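Selenium-binding protein (Sulfolobus tokodaii, PDB 2ECE) is of unknown function but, as a beta-propeller member of the selenium-binding protein family, may bind selenium. Local coordinates at residues 298-306 with 316-324; 372-380 with 430-438. All blocks are in the same frame, centred on the assembly; numbering follows the deposited sequence.

Contact 1 (298-306 with 316-324)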
loop_
_atom_site.group_PDB
_atom_site.type_symbol
_atom_site.label_atom_id
_atom_site.label_comp_id
_atom_site.label_asym_id
_atom_site.label_seq_id
_atom_site.Cartn_x
_atom_site.Cartn_y
_atom_site.Cartn_z
ATOM N N ILE A 298 -13.591 -3.119 13.432
ATOM C CA ILE A 298 -12.969 -4.438 13.503
ATOM C C ILE A 298 -11.808 -4.390 14.490
ATOM O O ILE A 298 -11.015 -3.452 14.482
ATOM C CB ILE A 298 -12.381 -4.896 12.147
ATOM C CG1 ILE A 298 -13.479 -5.049 11.098
ATOM C CG2 ILE A 298 -11.662 -6.227 12.325
ATOM C CD1 ILE A 298 -12.939 -5.335 9.703
ATOM N N GLU A 299 -11.710 -5.405 15.340
ATOM C CA GLU A 299 -10.619 -5.475 16.299
ATOM C C GLU A 299 -10.156 -6.916 16.340
ATOM O O GLU A 299 -10.960 -7.831 16.530
ATOM C CB GLU A 299 -11.064 -5.028 17.696
ATOM C CG GLU A 299 -9.909 -4.921 18.694
ATOM C CD GLU A 299 -10.346 -4.464 20.078
ATOM O OE1 GLU A 299 -11.088 -3.465 20.178
ATOM O OE2 GLU A 299 -9.938 -5.099 21.072
ATOM N N ILE A 300 -8.860 -7.116 16.137
ATOM C CA ILE A 300 -8.285 -8.448 16.147
ATOM C C ILE A 300 -7.287 -8.540 17.291
ATOM O O ILE A 300 -6.338 -7.763 17.359
ATOM C CB ILE A 300 -7.572 -8.754 14.809
ATOM C CG1 ILE A 300 -8.579 -8.655 13.657
ATOM C CG2 ILE A 300 -6.945 -10.143 14.857
ATOM C CD1 ILE A 300 -7.963 -8.803 12.286
ATOM N N PRO A 301 -7.503 -9.487 18.220
ATOM C CA PRO A 301 -6.609 -9.667 19.367
ATOM C C PRO A 301 -5.332 -10.441 19.046
ATOM O O PRO A 301 -5.256 -11.171 18.052
ATOM C CB PRO A 301 -7.491 -10.408 20.366
ATOM C CG PRO A 301 -8.278 -11.311 19.465
ATOM C CD PRO A 301 -8.688 -10.358 18.344
ATOM N N ALA A 302 -4.325 -10.269 19.896
ATOM C CA ALA A 302 -3.063 -10.969 19.726
ATOM C C ALA A 302 -3.286 -12.432 20.118
ATOM O O ALA A 302 -4.218 -12.742 20.863
ATOM C CB ALA A 302 -1.993 -10.338 20.612
ATOM N N GLU A 303 -2.442 -13.327 19.609
ATOM C CA GLU A 303 -2.560 -14.748 19.922
ATOM C C GLU A 303 -1.455 -15.202 20.870
ATOM O O GLU A 303 -0.274 -15.154 20.528
ATOM C CB GLU A 303 -2.490 -15.596 18.649
ATOM C CG GLU A 303 -3.764 -15.638 17.819
ATOM C CD GLU A 303 -4.863 -16.471 18.459
ATOM O OE1 GLU A 303 -4.590 -17.139 19.479
ATOM O OE2 GLU A 303 -5.999 -16.464 17.935
ATOM N N PRO A 304 -1.823 -15.632 22.086
ATOM C CA PRO A 304 -0.791 -16.087 23.025
ATOM C C PRO A 304 0.030 -17.251 22.453
ATOM O O PRO A 304 -0.503 -18.139 21.783
ATOM C CB PRO A 304 -1.596 -16.460 24.279
ATOM C CG PRO A 304 -3.033 -16.614 23.775
ATOM C CD PRO A 304 -3.134 -15.531 22.745
ATOM N N LEU A 305 1.335 -17.218 22.705
ATOM C CA LEU A 305 2.264 -18.236 22.220
ATOM C C LEU A 305 3.498 -18.113 23.111
ATOM O O LEU A 305 4.009 -17.007 23.293
ATOM C CB LEU A 305 2.659 -17.928 20.773
ATOM C CG LEU A 305 2.640 -18.992 19.670
ATOM C CD1 LEU A 305 3.769 -18.676 18.688
ATOM C CD2 LEU A 305 2.819 -20.383 20.244
ATOM N N GLU A 306 3.995 -19.218 23.660
ATOM C CA GLU A 306 5.167 -19.122 24.534
ATOM C C GLU A 306 6.541 -19.267 23.880
ATOM O O GLU A 306 7.467 -18.540 24.238
ATOM C CB GLU A 306 5.054 -20.101 25.710
ATOM C CG GLU A 306 4.800 -21.556 25.354
ATOM C CD GLU A 306 4.705 -22.424 26.598
ATOM O OE1 GLU A 306 4.044 -21.986 27.567
ATOM O OE2 GLU A 306 5.279 -23.537 26.610
ATOM N N PHE A 316 6.187 -10.407 25.692
ATOM C CA PHE A 316 4.732 -10.472 25.681
ATOM C C PHE A 316 4.127 -11.875 25.556
ATOM O O PHE A 316 2.932 -12.057 25.804
ATOM C CB PHE A 316 4.197 -9.569 24.562
ATOM C CG PHE A 316 4.850 -8.213 24.517
ATOM C CD1 PHE A 316 6.015 -8.006 23.780
ATOM C CD2 PHE A 316 4.326 -7.153 25.245
ATOM C CE1 PHE A 316 6.650 -6.761 23.772
ATOM C CE2 PHE A 316 4.952 -5.904 25.245
ATOM C CZ PHE A 316 6.119 -5.709 24.506
ATOM N N LYS A 317 4.941 -12.858 25.184
ATOM C CA LYS A 317 4.468 -14.236 25.022
ATOM C C LYS A 317 3.184 -14.289 24.192
ATOM O O LYS A 317 2.287 -15.102 24.446
ATOM C CB LYS A 317 4.233 -14.896 26.390
ATOM C CG LYS A 317 5.430 -14.816 27.335
ATOM C CD LYS A 317 5.750 -16.153 28.010
ATOM C CE LYS A 317 6.619 -17.040 27.121
ATOM N NZ LYS A 317 7.058 -18.289 27.812
ATOM N N ALA A 318 3.107 -13.411 23.194
ATOM C CA ALA A 318 1.955 -13.347 22.307
ATOM C C ALA A 318 2.404 -12.887 20.924
ATOM O O ALA A 318 3.501 -12.354 20.761
ATOM C CB ALA A 318 0.912 -12.385 22.870
ATOM N N VAL A 319 1.555 -13.113 19.929
ATOM C CA VAL A 319 1.850 -12.704 18.561
ATOM C C VAL A 319 0.792 -11.684 18.171
ATOM O O VAL A 319 -0.397 -12.004 18.105
ATOM C CB VAL A 319 1.778 -13.891 17.578
ATOM C CG1 VAL A 319 2.132 -13.426 16.164
ATOM C CG2 VAL A 319 2.724 -14.998 18.030
ATOM N N PRO A 320 1.202 -10.433 17.929
ATOM C CA PRO A 320 0.208 -9.429 17.553
ATOM C C PRO A 320 -0.231 -9.741 16.131
ATOM O O PRO A 320 0.545 -10.299 15.350
ATOM C CB PRO A 320 0.987 -8.113 17.642
ATOM C CG PRO A 320 2.183 -8.456 18.530
ATOM C CD PRO A 320 2.535 -9.827 18.045
ATOM N N PRO A 321 -1.486 -9.422 15.781
ATOM C CA PRO A 321 -1.902 -9.717 14.413
ATOM C C PRO A 321 -1.100 -8.876 13.424
ATOM O O PRO A 321 -0.769 -9.342 12.336
ATOM C CB PRO A 321 -3.389 -9.361 14.421
ATOM C CG PRO A 321 -3.467 -8.279 15.462
ATOM C CD PRO A 321 -2.598 -8.847 16.555
ATOM N N LEU A 322 -0.766 -7.653 13.833
ATOM C CA LEU A 322 -0.016 -6.714 12.998
ATOM C C LEU A 322 -0.657 -6.562 11.627
ATOM O O LEU A 322 -0.086 -6.968 10.610
ATOM C CB LEU A 322 1.438 -7.163 12.829
ATOM C CG LEU A 322 2.310 -7.234 14.086
ATOM C CD1 LEU A 322 3.701 -7.744 13.710
ATOM C CD2 LEU A 322 2.393 -5.860 14.735
ATOM N N VAL A 323 -1.856 -5.993 11.607
ATOM C CA VAL A 323 -2.559 -5.759 10.350
ATOM C C VAL A 323 -1.872 -4.554 9.723
ATOM O O VAL A 323 -2.039 -3.428 10.194
ATOM C CB VAL A 323 -4.050 -5.451 10.599
ATOM C CG1 VAL A 323 -4.734 -5.065 9.288
ATOM C CG2 VAL A 323 -4.735 -6.688 11.202
ATOM N N THR A 324 -1.094 -4.801 8.670
ATOM C CA THR A 324 -0.340 -3.744 7.998
ATOM C C THR A 324 -0.920 -3.208 6.684
ATOM O O THR A 324 -0.570 -2.104 6.262
ATOM C CB THR A 324 1.100 -4.206 7.727
ATOM O OG1 THR A 324 1.071 -5.449 7.018
ATOM C CG2 THR A 324 1.862 -4.386 9.036
#
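Glu303 and Val319 sit opposite each other as an antiparallel hydrogen-bonded pair, joined by Glu303 N to Val319 O at 2.9 Å and by Val319 N to Glu303 O at 2.8 Å. A third bond follows, from Leu305 N to Lys317 O at 2.9 Å; it is nearly straight at nitrogen (174°), although the donor stands above the carbonyl plane. Between these bonds Pro304 and Ala318 form the non-hydrogen-bonded pair, where the missing N-H of Pro304 costs no bond to 316-324. On the Val319 side of the sheet, Leu305 CD1 lies alongside Val319 CG2 at 3.9 Å, the two side chains pointing the same way. Farther along, beyond the short strand 318-319, the pairing gives way to apolar packing. Pro321 slides past Ile300 in the opposite direction, its CB 3.7 Å from Ile300 CG2, the branch set anti to the backbone N (chi1 of CG1 -60°). The other branch ends in CD1, which meets Val323 CG2 at 4.0 Å with the two side chains crossing at about a right angle. Replacing Pro321 by a glycine would probably open a gap beside Ile300 CG2 and deprive Leu339 of a packing partner. In the next shell, Leu337, Arg346 and Tyr348 of the following sheet touch Ile300, while Ser280 OG and Asn270 ND2 hold the backbone N and O of Val323. The contact therefore joins a backbone-bonded outer strand pair to a buried apolar wedge between adjacent propeller sheets, its strand end held by main-chain bonds across the contact, its inner end by apolar packing and the bonds to Val323.

Contact 2 (372-380 with 430-438)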
loop_
_atom_site.group_PDB
_atom_site.type_symbol
_atom_site.label_atom_id
_atom_site.label_comp_id
_atom_site.label_asym_id
_atom_site.label_seq_id
_atom_site.Cartn_x
_atom_site.Cartn_y
_atom_site.Cartn_z
ATOM N N ASP A 372 2.818 -23.259 5.703
ATOM C CA ASP A 372 3.483 -23.398 4.417
ATOM C C ASP A 372 2.420 -23.334 3.333
ATOM O O ASP A 372 1.230 -23.442 3.618
ATOM C CB ASP A 372 4.235 -24.727 4.321
ATOM C CG ASP A 372 5.476 -24.760 5.192
ATOM O OD1 ASP A 372 6.006 -23.676 5.522
ATOM O OD2 ASP A 372 5.933 -25.870 5.526
ATOM N N HIS A 373 2.851 -23.155 2.092
ATOM C CA HIS A 373 1.927 -23.076 0.966
ATOM C C HIS A 373 1.372 -24.469 0.667
ATOM O O HIS A 373 2.085 -25.466 0.788
ATOM C CB HIS A 373 2.668 -22.520 -0.255
ATOM C CG HIS A 373 1.769 -22.069 -1.364
ATOM N ND1 HIS A 373 1.297 -22.923 -2.338
ATOM C CD2 HIS A 373 1.261 -20.848 -1.657
ATOM C CE1 HIS A 373 0.540 -22.247 -3.183
ATOM N NE2 HIS A 373 0.501 -20.985 -2.793
ATOM N N PRO A 374 0.086 -24.558 0.288
ATOM C CA PRO A 374 -0.526 -25.854 -0.023
ATOM C C PRO A 374 0.230 -26.665 -1.077
ATOM O O PRO A 374 0.131 -27.892 -1.110
ATOM C CB PRO A 374 -1.945 -25.476 -0.470
ATOM C CG PRO A 374 -1.824 -24.028 -0.873
ATOM C CD PRO A 374 -0.906 -23.477 0.178
ATOM N N ALA A 375 0.984 -25.981 -1.933
ATOM C CA ALA A 375 1.760 -26.651 -2.974
ATOM C C ALA A 375 3.062 -27.223 -2.405
ATOM O O ALA A 375 3.743 -28.012 -3.061
ATOM C CB ALA A 375 2.068 -25.677 -4.099
ATOM N N GLY A 376 3.406 -26.814 -1.187
ATOM C CA GLY A 376 4.616 -27.307 -0.552
ATOM C C GLY A 376 5.667 -26.261 -0.207
ATOM O O GLY A 376 6.506 -26.490 0.671
ATOM N N HIS A 377 5.626 -25.112 -0.881
ATOM C CA HIS A 377 6.602 -24.048 -0.651
ATOM C C HIS A 377 6.684 -23.549 0.787
ATOM O O HIS A 377 5.661 -23.308 1.433
ATOM C CB HIS A 377 6.305 -22.848 -1.557
ATOM C CG HIS A 377 6.093 -23.210 -2.994
ATOM N ND1 HIS A 377 4.846 -23.226 -3.584
ATOM C CD2 HIS A 377 6.971 -23.572 -3.959
ATOM C CE1 HIS A 377 4.965 -23.582 -4.850
ATOM N NE2 HIS A 377 6.244 -23.798 -5.103
ATOM N N LYS A 378 7.908 -23.391 1.285
ATOM C CA LYS A 378 8.119 -22.875 2.630
ATOM C C LYS A 378 7.932 -21.365 2.523
ATOM O O LYS A 378 8.558 -20.708 1.687
ATOM C CB LYS A 378 9.535 -23.201 3.117
ATOM C CG LYS A 378 9.797 -24.691 3.303
ATOM C CD LYS A 378 8.901 -25.284 4.384
ATOM C CE LYS A 378 9.031 -26.805 4.451
ATOM N NZ LYS A 378 8.196 -27.377 5.547
ATOM N N LEU A 379 7.063 -20.816 3.361
ATOM C CA LEU A 379 6.781 -19.384 3.326
ATOM C C LEU A 379 7.362 -18.613 4.503
ATOM O O LEU A 379 6.899 -18.762 5.635
ATOM C CB LEU A 379 5.268 -19.153 3.299
ATOM C CG LEU A 379 4.444 -19.883 2.232
ATOM C CD1 LEU A 379 2.961 -19.559 2.432
ATOM C CD2 LEU A 379 4.912 -19.466 0.836
ATOM N N THR A 380 8.370 -17.783 4.238
ATOM C CA THR A 380 8.959 -16.969 5.289
ATOM C C THR A 380 8.090 -15.717 5.421
ATOM O O THR A 380 7.327 -15.385 4.507
ATOM C CB THR A 380 10.404 -16.547 4.946
ATOM O OG1 THR A 380 10.423 -15.841 3.700
ATOM C CG2 THR A 380 11.304 -17.767 4.849
ATOM N N GLU A 430 -9.822 -18.708 -0.977
ATOM C CA GLU A 430 -9.001 -19.913 -1.109
ATOM C C GLU A 430 -7.629 -19.567 -1.678
ATOM O O GLU A 430 -7.486 -18.609 -2.439
ATOM C CB GLU A 430 -9.661 -20.925 -2.055
ATOM C CG GLU A 430 -10.988 -21.520 -1.589
ATOM C CD GLU A 430 -10.846 -22.388 -0.352
ATOM O OE1 GLU A 430 -9.797 -23.055 -0.203
ATOM O OE2 GLU A 430 -11.795 -22.414 0.462
ATOM N N ILE A 431 -6.623 -20.355 -1.315
ATOM C CA ILE A 431 -5.271 -20.148 -1.822
ATOM C C ILE A 431 -5.170 -20.877 -3.155
ATOM O O ILE A 431 -5.512 -22.054 -3.244
ATOM C CB ILE A 431 -4.205 -20.753 -0.881
ATOM C CG1 ILE A 431 -4.299 -20.126 0.508
ATOM C CG2 ILE A 431 -2.822 -20.533 -1.456
ATOM C CD1 ILE A 431 -3.492 -20.876 1.560
ATOM N N ASP A 432 -4.718 -20.194 -4.196
ATOM C CA ASP A 432 -4.573 -20.866 -5.476
ATOM C C ASP A 432 -3.354 -21.764 -5.307
ATOM O O ASP A 432 -2.277 -21.290 -4.956
ATOM C CB ASP A 432 -4.318 -19.869 -6.602
ATOM C CG ASP A 432 -4.428 -20.508 -7.970
ATOM O OD1 ASP A 432 -5.565 -20.658 -8.460
ATOM O OD2 ASP A 432 -3.387 -20.878 -8.550
ATOM N N LYS A 433 -3.530 -23.058 -5.547
ATOM C CA LYS A 433 -2.445 -24.021 -5.399
ATOM C C LYS A 433 -1.389 -23.919 -6.499
ATOM O O LYS A 433 -0.191 -23.997 -6.227
ATOM C CB LYS A 433 -3.018 -25.446 -5.376
ATOM C CG LYS A 433 -1.974 -26.540 -5.192
ATOM C CD LYS A 433 -2.514 -27.890 -5.651
ATOM C CE LYS A 433 -1.470 -28.991 -5.511
ATOM N NZ LYS A 433 -0.222 -28.695 -6.280
ATOM N N GLU A 434 -1.838 -23.728 -7.734
ATOM C CA GLU A 434 -0.943 -23.659 -8.885
ATOM C C GLU A 434 -0.032 -22.434 -8.986
ATOM O O GLU A 434 1.147 -22.563 -9.324
ATOM C CB GLU A 434 -1.757 -23.782 -10.176
ATOM C CG GLU A 434 -2.888 -24.805 -10.099
ATOM C CD GLU A 434 -4.158 -24.231 -9.487
ATOM O OE1 GLU A 434 -4.829 -23.411 -10.157
ATOM O OE2 GLU A 434 -4.486 -24.592 -8.335
ATOM N N PHE A 435 -0.569 -21.251 -8.697
ATOM C CA PHE A 435 0.210 -20.016 -8.800
ATOM C C PHE A 435 1.197 -19.765 -7.661
ATOM O O PHE A 435 0.861 -19.915 -6.487
ATOM C CB PHE A 435 -0.737 -18.810 -8.922
ATOM C CG PHE A 435 -0.033 -17.513 -9.204
ATOM C CD1 PHE A 435 0.517 -16.759 -8.168
ATOM C CD2 PHE A 435 0.114 -17.064 -10.513
ATOM C CE1 PHE A 435 1.209 -15.567 -8.438
ATOM C CE2 PHE A 435 0.804 -15.880 -10.794
ATOM C CZ PHE A 435 1.351 -15.131 -9.755
ATOM N N PHE A 436 2.418 -19.376 -8.021
ATOM C CA PHE A 436 3.439 -19.066 -7.027
ATOM C C PHE A 436 4.690 -18.471 -7.640
ATOM O O PHE A 436 5.199 -18.960 -8.647
ATOM C CB PHE A 436 3.837 -20.310 -6.224
ATOM C CG PHE A 436 4.645 -19.995 -4.987
ATOM C CD1 PHE A 436 6.028 -20.163 -4.964
ATOM C CD2 PHE A 436 4.017 -19.498 -3.858
ATOM C CE1 PHE A 436 6.766 -19.836 -3.828
ATOM C CE2 PHE A 436 4.741 -19.166 -2.718
ATOM C CZ PHE A 436 6.116 -19.335 -2.700
ATOM N N VAL A 437 5.170 -17.396 -7.027
ATOM C CA VAL A 437 6.390 -16.758 -7.466
ATOM C C VAL A 437 7.289 -16.699 -6.244
ATOM O O VAL A 437 6.880 -16.236 -5.172
ATOM C CB VAL A 437 6.154 -15.321 -7.976
ATOM C CG1 VAL A 437 7.460 -14.736 -8.490
ATOM C CG2 VAL A 437 5.101 -15.325 -9.071
ATOM N N ASP A 438 8.498 -17.214 -6.407
ATOM C CA ASP A 438 9.501 -17.208 -5.360
ATOM C C ASP A 438 10.558 -16.240 -5.886
ATOM O O ASP A 438 11.144 -16.465 -6.942
ATOM C CB ASP A 438 10.055 -18.626 -5.177
ATOM C CG ASP A 438 11.487 -18.642 -4.690
ATOM O OD1 ASP A 438 11.867 -17.761 -3.888
ATOM O OD2 ASP A 438 12.231 -19.555 -5.108
HETATM O O HOH W 1 -0.593 -19.062 -4.741
#
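A water molecule bridges His373 NE2, at 2.9 Å, and the backbone O of Asp432, at 2.8 Å, lying in the plane of the imidazole at its edge. At the other ring nitrogen, His373 ND1 accepts from Ala375 N (3.1 Å) within the type I turn His373-Gly376, which, with both nitrogens engaged, probably restrains the ring's rotation. Its faces are covered too. Phe436 directs its edge at one of them in a T-shaped pair (planes at 62°), and Pro374 CD lies over the other. With CG anti to the backbone N (chi1 -167°), Phe436 points toward 372-380, where the His377 ring covers one of its faces in an offset stack, centroids 3.9 Å apart and planes only 5° from parallel. Leu379 CD2 approaches Phe436 CE2 at 3.6 Å, and Ile431 CG2 packs on Pro374 CG at 3.7 Å. Around this cluster, Asp432 OD2 accepts from Phe435 N (2.8 Å) in an Asx motif that shapes the strand corner, Ser58 OG bonds to Phe436 N, and Trp417 of strand 417-423 also touches Phe436. The loop is thus held to the outermost strand of the sheet by an aromatic cluster and a bridging water, without direct hydrogen bonds between the two segments.

From the N terminus, the chain runs through earlier sheets into the one that contains strand 291-304. Contact 1 closes the short loop that follows, adding strand 318-319 to that sheet's outer edge before the chain enters the next sheet, 326-363. Contact 2 opens later, in the loop leaving strand 357-363, and closes about fifty residues on, at strand 429-438, so that this loop is tied to the outermost strand of the sheet it leads into. The two contacts lie in series and neither nest nor cross; the centres of contact 1 and contact 2 are about 24 Å apart, and the nearest atoms of contact 1 and contact 2 about 12 Å apart. Strand 443-449 then joins the N-terminal sheet, closing the propeller ring.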